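Local coordinates for LasR-specific antiactivator QslA domain-containing protein (PDB 4NG2) that probably acts as a LasR-specific antiactivator, restraining quorum-sensing gene activation in Pseudomonas aeruginosa by binding the transcription factor LasR, at residues E[32-37]-E[94-99]; E[64-69]-E[99-104]. All coordinates share one frame; numbering follows the deposited sequence.

Contact 1: residues E[32-37]-E[94-99]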
loop_
_atom_site.group_PDB
_atom_site.type_symbol
_atom_site.label_atom_id
_atom_site.label_comp_id
_atom_site.label_asym_id
_atom_site.label_seq_id
_atom_site.Cartn_x
_atom_site.Cartn_y
_atom_site.Cartn_z
ATOM N N VAL E 32 -14.747 -6.002 -6.851
ATOM C CA VAL E 32 -15.004 -4.960 -7.821
ATOM C C VAL E 32 -14.011 -5.070 -8.978
ATOM O O VAL E 32 -12.886 -5.540 -8.790
ATOM C CB VAL E 32 -14.910 -3.542 -7.181
ATOM C CG1 VAL E 32 -15.971 -3.361 -6.080
ATOM C CG2 VAL E 32 -13.497 -3.277 -6.647
ATOM N N GLU E 33 -14.412 -4.633 -10.174
ATOM C CA GLU E 33 -13.559 -4.772 -11.353
ATOM C C GLU E 33 -13.183 -3.442 -12.007
ATOM O O GLU E 33 -14.032 -2.577 -12.249
ATOM C CB GLU E 33 -14.221 -5.679 -12.402
ATOM C CG GLU E 33 -15.196 -6.711 -11.832
ATOM C CD GLU E 33 -14.501 -7.845 -11.101
ATOM O OE1 GLU E 33 -13.374 -8.226 -11.504
ATOM O OE2 GLU E 33 -15.088 -8.346 -10.118
ATOM N N ILE E 34 -11.893 -3.302 -12.288
ATOM C CA ILE E 34 -11.372 -2.231 -13.114
ATOM C C ILE E 34 -11.105 -2.802 -14.509
ATOM O O ILE E 34 -10.038 -3.377 -14.765
ATOM C CB ILE E 34 -10.089 -1.651 -12.514
ATOM C CG1 ILE E 34 -10.431 -0.855 -11.246
ATOM C CG2 ILE E 34 -9.358 -0.776 -13.541
ATOM C CD1 ILE E 34 -9.236 -0.391 -10.486
ATOM N N PRO E 35 -12.084 -2.647 -15.418
ATOM C CA PRO E 35 -12.037 -3.250 -16.756
ATOM C C PRO E 35 -10.690 -3.034 -17.433
ATOM O O PRO E 35 -9.965 -2.106 -17.098
ATOM C CB PRO E 35 -13.138 -2.506 -17.515
ATOM C CG PRO E 35 -14.083 -2.039 -16.449
ATOM C CD PRO E 35 -13.233 -1.735 -15.257
ATOM N N PRO E 36 -10.343 -3.918 -18.368
ATOM C CA PRO E 36 -9.098 -3.842 -19.153
ATOM C C PRO E 36 -8.996 -2.619 -20.089
ATOM O O PRO E 36 -9.999 -2.169 -20.628
ATOM C CB PRO E 36 -9.115 -5.149 -19.953
ATOM C CG PRO E 36 -9.974 -6.090 -19.121
ATOM C CD PRO E 36 -11.040 -5.207 -18.539
ATOM N N ALA E 37 -7.792 -2.083 -20.267
ATOM C CA ALA E 37 -7.606 -0.902 -21.106
ATOM C C ALA E 37 -6.770 -1.229 -22.323
ATOM O O ALA E 37 -7.287 -1.510 -23.406
ATOM C CB ALA E 37 -6.951 0.207 -20.324
ATOM N N PHE E 94 -12.287 5.352 -5.744
ATOM C CA PHE E 94 -12.125 6.234 -6.885
ATOM C C PHE E 94 -10.649 6.484 -7.159
ATOM O O PHE E 94 -10.241 6.564 -8.309
ATOM C CB PHE E 94 -12.871 7.551 -6.635
ATOM C CG PHE E 94 -12.495 8.658 -7.573
ATOM C CD1 PHE E 94 -11.307 9.341 -7.422
ATOM C CD2 PHE E 94 -13.333 9.011 -8.612
ATOM C CE1 PHE E 94 -10.949 10.364 -8.288
ATOM C CE2 PHE E 94 -12.981 10.036 -9.490
ATOM C CZ PHE E 94 -11.775 10.714 -9.321
ATOM N N GLU E 95 -9.842 6.629 -6.119
ATOM C CA GLU E 95 -8.423 6.909 -6.330
ATOM C C GLU E 95 -7.727 5.718 -6.963
ATOM O O GLU E 95 -6.924 5.872 -7.885
ATOM C CB GLU E 95 -7.719 7.221 -5.015
ATOM C CG GLU E 95 -8.274 8.399 -4.259
ATOM C CD GLU E 95 -7.579 8.611 -2.926
ATOM O OE1 GLU E 95 -7.025 7.636 -2.349
ATOM O OE2 GLU E 95 -7.582 9.762 -2.456
ATOM N N VAL E 96 -8.026 4.532 -6.430
ATOM C CA VAL E 96 -7.444 3.301 -6.928
ATOM C C VAL E 96 -7.827 3.113 -8.405
ATOM O O VAL E 96 -6.966 2.852 -9.232
ATOM C CB VAL E 96 -7.818 2.064 -6.050
ATOM C CG1 VAL E 96 -7.396 0.768 -6.725
ATOM C CG2 VAL E 96 -7.145 2.155 -4.699
ATOM N N ALA E 97 -9.099 3.299 -8.745
ATOM C CA ALA E 97 -9.542 3.105 -10.130
ATOM C C ALA E 97 -8.874 4.089 -11.087
ATOM O O ALA E 97 -8.313 3.695 -12.102
ATOM C CB ALA E 97 -11.049 3.209 -10.233
ATOM N N PHE E 98 -8.931 5.371 -10.735
ATOM C CA PHE E 98 -8.399 6.466 -11.556
ATOM C C PHE E 98 -6.901 6.279 -11.821
ATOM O O PHE E 98 -6.401 6.523 -12.932
ATOM C CB PHE E 98 -8.682 7.776 -10.814
ATOM C CG PHE E 98 -8.168 9.011 -11.476
ATOM C CD1 PHE E 98 -6.824 9.326 -11.439
ATOM C CD2 PHE E 98 -9.050 9.914 -12.074
ATOM C CE1 PHE E 98 -6.352 10.506 -12.036
ATOM C CE2 PHE E 98 -8.595 11.097 -12.664
ATOM C CZ PHE E 98 -7.250 11.399 -12.643
ATOM N N LEU E 99 -6.178 5.838 -10.798
ATOM C CA LEU E 99 -4.735 5.671 -10.925
ATOM C C LEU E 99 -4.397 4.411 -11.719
ATOM O O LEU E 99 -3.480 4.417 -12.521
ATOM C CB LEU E 99 -4.061 5.706 -9.551
ATOM C CG LEU E 99 -3.885 7.153 -9.058
ATOM C CD1 LEU E 99 -3.818 7.274 -7.539
ATOM C CD2 LEU E 99 -2.655 7.776 -9.685
#

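Contact 2: residues E[64-69]-E[99-104]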
loop_
_atom_site.group_PDB
_atom_site.type_symbol
_atom_site.label_atom_id
_atom_site.label_comp_id
_atom_site.label_asym_id
_atom_site.label_seq_id
_atom_site.Cartn_x
_atom_site.Cartn_y
_atom_site.Cartn_z
ATOM N N ASN E 64 -11.979 10.343 -19.344
ATOM C CA ASN E 64 -12.360 11.691 -19.758
ATOM C C ASN E 64 -11.147 12.597 -19.913
ATOM O O ASN E 64 -11.065 13.358 -20.868
ATOM C CB ASN E 64 -13.344 12.337 -18.780
ATOM C CG ASN E 64 -14.742 11.752 -18.878
ATOM O OD1 ASN E 64 -15.000 10.859 -19.686
ATOM N ND2 ASN E 64 -15.643 12.240 -18.039
ATOM N N TRP E 65 -10.196 12.529 -18.990
ATOM C CA TRP E 65 -9.043 13.430 -19.101
ATOM C C TRP E 65 -8.120 12.949 -20.206
ATOM O O TRP E 65 -7.486 13.750 -20.899
ATOM C CB TRP E 65 -8.274 13.546 -17.780
ATOM C CG TRP E 65 -7.092 14.495 -17.824
ATOM C CD1 TRP E 65 -7.087 15.834 -17.517
ATOM C CD2 TRP E 65 -5.747 14.168 -18.182
ATOM N NE1 TRP E 65 -5.823 16.351 -17.667
ATOM C CE2 TRP E 65 -4.985 15.345 -18.076
ATOM C CE3 TRP E 65 -5.113 12.988 -18.581
ATOM C CZ2 TRP E 65 -3.618 15.374 -18.363
ATOM C CZ3 TRP E 65 -3.762 13.019 -18.866
ATOM C CH2 TRP E 65 -3.030 14.202 -18.761
ATOM N N LEU E 66 -8.027 11.639 -20.380
ATOM C CA LEU E 66 -7.164 11.130 -21.440
ATOM C C LEU E 66 -7.753 11.466 -22.824
ATOM O O LEU E 66 -7.079 12.066 -23.669
ATOM C CB LEU E 66 -6.886 9.641 -21.252
ATOM C CG LEU E 66 -5.986 9.383 -20.041
ATOM C CD1 LEU E 66 -5.829 7.914 -19.783
ATOM C CD2 LEU E 66 -4.626 10.045 -20.225
ATOM N N ALA E 67 -9.026 11.119 -23.013
ATOM C CA ALA E 67 -9.764 11.414 -24.242
ATOM C C ALA E 67 -9.866 12.912 -24.530
ATOM O O ALA E 67 -10.588 13.321 -25.435
ATOM C CB ALA E 67 -11.165 10.784 -24.194
ATOM N N ASP E 68 -9.152 13.721 -23.758
ATOM C CA ASP E 68 -9.068 15.153 -24.013
ATOM C C ASP E 68 -7.743 15.510 -24.690
ATOM O O ASP E 68 -6.720 14.838 -24.509
ATOM C CB ASP E 68 -9.270 15.953 -22.724
ATOM C CG ASP E 68 -10.734 15.996 -22.283
ATOM O OD1 ASP E 68 -11.563 15.267 -22.867
ATOM O OD2 ASP E 68 -11.058 16.758 -21.346
ATOM N N GLN E 69 -7.785 16.573 -25.480
ATOM C CA GLN E 69 -6.720 16.872 -26.431
ATOM C C GLN E 69 -5.401 17.226 -25.757
ATOM O O GLN E 69 -4.862 16.441 -24.968
ATOM C CB GLN E 69 -7.154 17.986 -27.404
ATOM C CG GLN E 69 -7.583 17.494 -28.800
ATOM C CD GLN E 69 -8.878 16.677 -28.798
ATOM O OE1 GLN E 69 -9.978 17.225 -28.920
ATOM N NE2 GLN E 69 -8.748 15.358 -28.676
ATOM N N LEU E 99 -6.178 5.838 -10.798
ATOM C CA LEU E 99 -4.735 5.671 -10.925
ATOM C C LEU E 99 -4.397 4.411 -11.719
ATOM O O LEU E 99 -3.480 4.417 -12.521
ATOM C CB LEU E 99 -4.061 5.706 -9.551
ATOM C CG LEU E 99 -3.885 7.153 -9.058
ATOM C CD1 LEU E 99 -3.818 7.274 -7.539
ATOM C CD2 LEU E 99 -2.655 7.776 -9.685
ATOM N N THR E 100 -5.167 3.350 -11.526
ATOM C CA THR E 100 -4.992 2.142 -12.320
ATOM C C THR E 100 -5.193 2.427 -13.804
ATOM O O THR E 100 -4.461 1.904 -14.658
ATOM C CB THR E 100 -5.953 1.050 -11.888
ATOM O OG1 THR E 100 -5.604 0.623 -10.571
ATOM C CG2 THR E 100 -5.863 -0.132 -12.823
ATOM N N ARG E 101 -6.180 3.267 -14.101
ATOM C CA ARG E 101 -6.417 3.718 -15.465
ATOM C C ARG E 101 -5.250 4.548 -16.004
ATOM O O ARG E 101 -4.922 4.446 -17.184
ATOM C CB ARG E 101 -7.742 4.479 -15.585
ATOM C CG ARG E 101 -8.153 4.707 -17.030
ATOM C CD ARG E 101 -7.932 3.441 -17.860
ATOM N NE ARG E 101 -8.155 3.641 -19.292
ATOM C CZ ARG E 101 -7.197 3.890 -20.186
ATOM N NH1 ARG E 101 -5.927 3.978 -19.813
ATOM N NH2 ARG E 101 -7.509 4.057 -21.465
ATOM N N LEU E 102 -4.617 5.356 -15.155
ATOM C CA LEU E 102 -3.420 6.093 -15.592
ATOM C C LEU E 102 -2.177 5.189 -15.653
ATOM O O LEU E 102 -1.082 5.634 -16.042
ATOM C CB LEU E 102 -3.112 7.282 -14.682
ATOM C CG LEU E 102 -4.114 8.395 -14.400
ATOM C CD1 LEU E 102 -3.370 9.550 -13.766
ATOM C CD2 LEU E 102 -4.803 8.854 -15.664
ATOM N N GLN E 103 -2.332 3.937 -15.231
ATOM C CA GLN E 103 -1.242 2.973 -15.285
ATOM C C GLN E 103 -1.389 2.198 -16.587
ATOM O O GLN E 103 -0.472 2.163 -17.414
ATOM C CB GLN E 103 -1.320 2.026 -14.096
ATOM C CG GLN E 103 -0.637 0.680 -14.299
ATOM C CD GLN E 103 -0.438 -0.047 -12.989
ATOM O OE1 GLN E 103 0.447 0.307 -12.200
ATOM N NE2 GLN E 103 -1.272 -1.055 -12.731
ATOM N N GLN E 104 -2.565 1.596 -16.758
ATOM C CA GLN E 104 -2.935 0.960 -18.009
ATOM C C GLN E 104 -2.423 1.742 -19.218
ATOM O O GLN E 104 -1.976 1.135 -20.182
ATOM C CB GLN E 104 -4.452 0.789 -18.099
ATOM C CG GLN E 104 -4.992 -0.492 -17.472
ATOM C CD GLN E 104 -6.502 -0.433 -17.277
ATOM O OE1 GLN E 104 -7.109 0.645 -17.338
ATOM N NE2 GLN E 104 -7.120 -1.586 -17.037
#

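Contact 1: residues E[32-37]-E[94-99]
Ile34 meets Ala97 with the very end of its longer branch, a compact example of how a strand can be seated on a helix through one aliphatic side chain. The methyl CD1 comes down on the helix backbone: it lies 3.5 Å from Ala97 CA and 4.0 Å from Ala97 CB, so it rests where the short alanine side chain leaves the main chain. Ala97 CB does not aim at the strand but stands beside the incoming branch. The chain of Ile34 is extended, which carries CD1 to the helix, with CG1 anti to the carbonyl carbon (chi1 -71°) and CD1 continuing in an extended line (chi2 173°).

Val96, one residue earlier on the helix, also reaches this methyl. Its CG1, anti to its own backbone N (chi1 170°), sits 4.3 Å from Ile34 CD1, while the carbonyl Val96 O is 4.2 Å from that carbon. This oxygen accepts a hydrogen bond from Thr100 OG1 and thus has a polar partner on its own helix.

Neighbouring parts of the fold flank the contact. Ile34 also packs on Ile55 of helix 52-66, and its backbone pairs with Leu43 in the small antiparallel sheet. Val96 lies against Trp47 and against Trp75 of the second subunit.

The short side chain of Ala97 is consistent with the close approach of strand 31-34 to helix 88-107, Ile34 CA to Ala97 CA 6.4 Å. The joint is buried and its direct side-chain contacts are apolar, which implies that it rests on dispersion and the exclusion of water, with no charge or polar pairing between residues 32-37 and 94-99.

Contact 2: residues E[64-69]-E[99-104]
Leu66 and Leu102 supply the apolar part of this contact, in which two helices meet through the ends of their side chains. Leu66 CD1 lies 4.3 Å from Leu102 CD2, while the closest pair of CA atoms, Leu66 CA and Leu102 CA, is 8.6 Å apart. Leu102 also packs on Ala62 and Leu74 and on Leu99 of the second subunit, so Leu102 has apolar neighbours in its own chain and in the second subunit.

The second interaction is aliphatic against cationic. Leu66 carries CG anti to its carbonyl carbon (chi1 -70°), and the same CD1 covers one face of the Arg101 guanidinium, 3.9 Å from NH1. The two side chains cross obliquely. A bend at chi2 (43°) turns the arginine chain on its way to this position.

Of charge pairing there is little: Arg101 NE has a long, weak ion pair with Glu63 OE1, and NH2 lies close to Arg105 NH1, a like charge that may be unfavourable.

Placed at the C-terminal end of helix 52-66, just before Ala67 leaves helical geometry, the arrangement is helix-to-helix packing within the mainly helical QslA fold, joining helices 52-66 and 88-107.

Both contacts draw on helix 88-107, where their segments overlap in Leu99, and their centres lie 11 Å apart. Contact 1 brings the strand to the middle of this helix near the chain centre; contact 2 brings the end of helix 52-66 to its next turn. The end of the strand and the residue after it tie the two together: Pro35 O and Gln104 NE2, 2.9 Å apart, form a probable hydrogen bond, and Ile34 CG2 packs on Thr100 CG2 at 3.6 Å. Along the sequence the segments alternate, so each connection bridges part of the other's span. Both also touch the second subunit, placing helix 88-107 at once in the core and in the assembly interface.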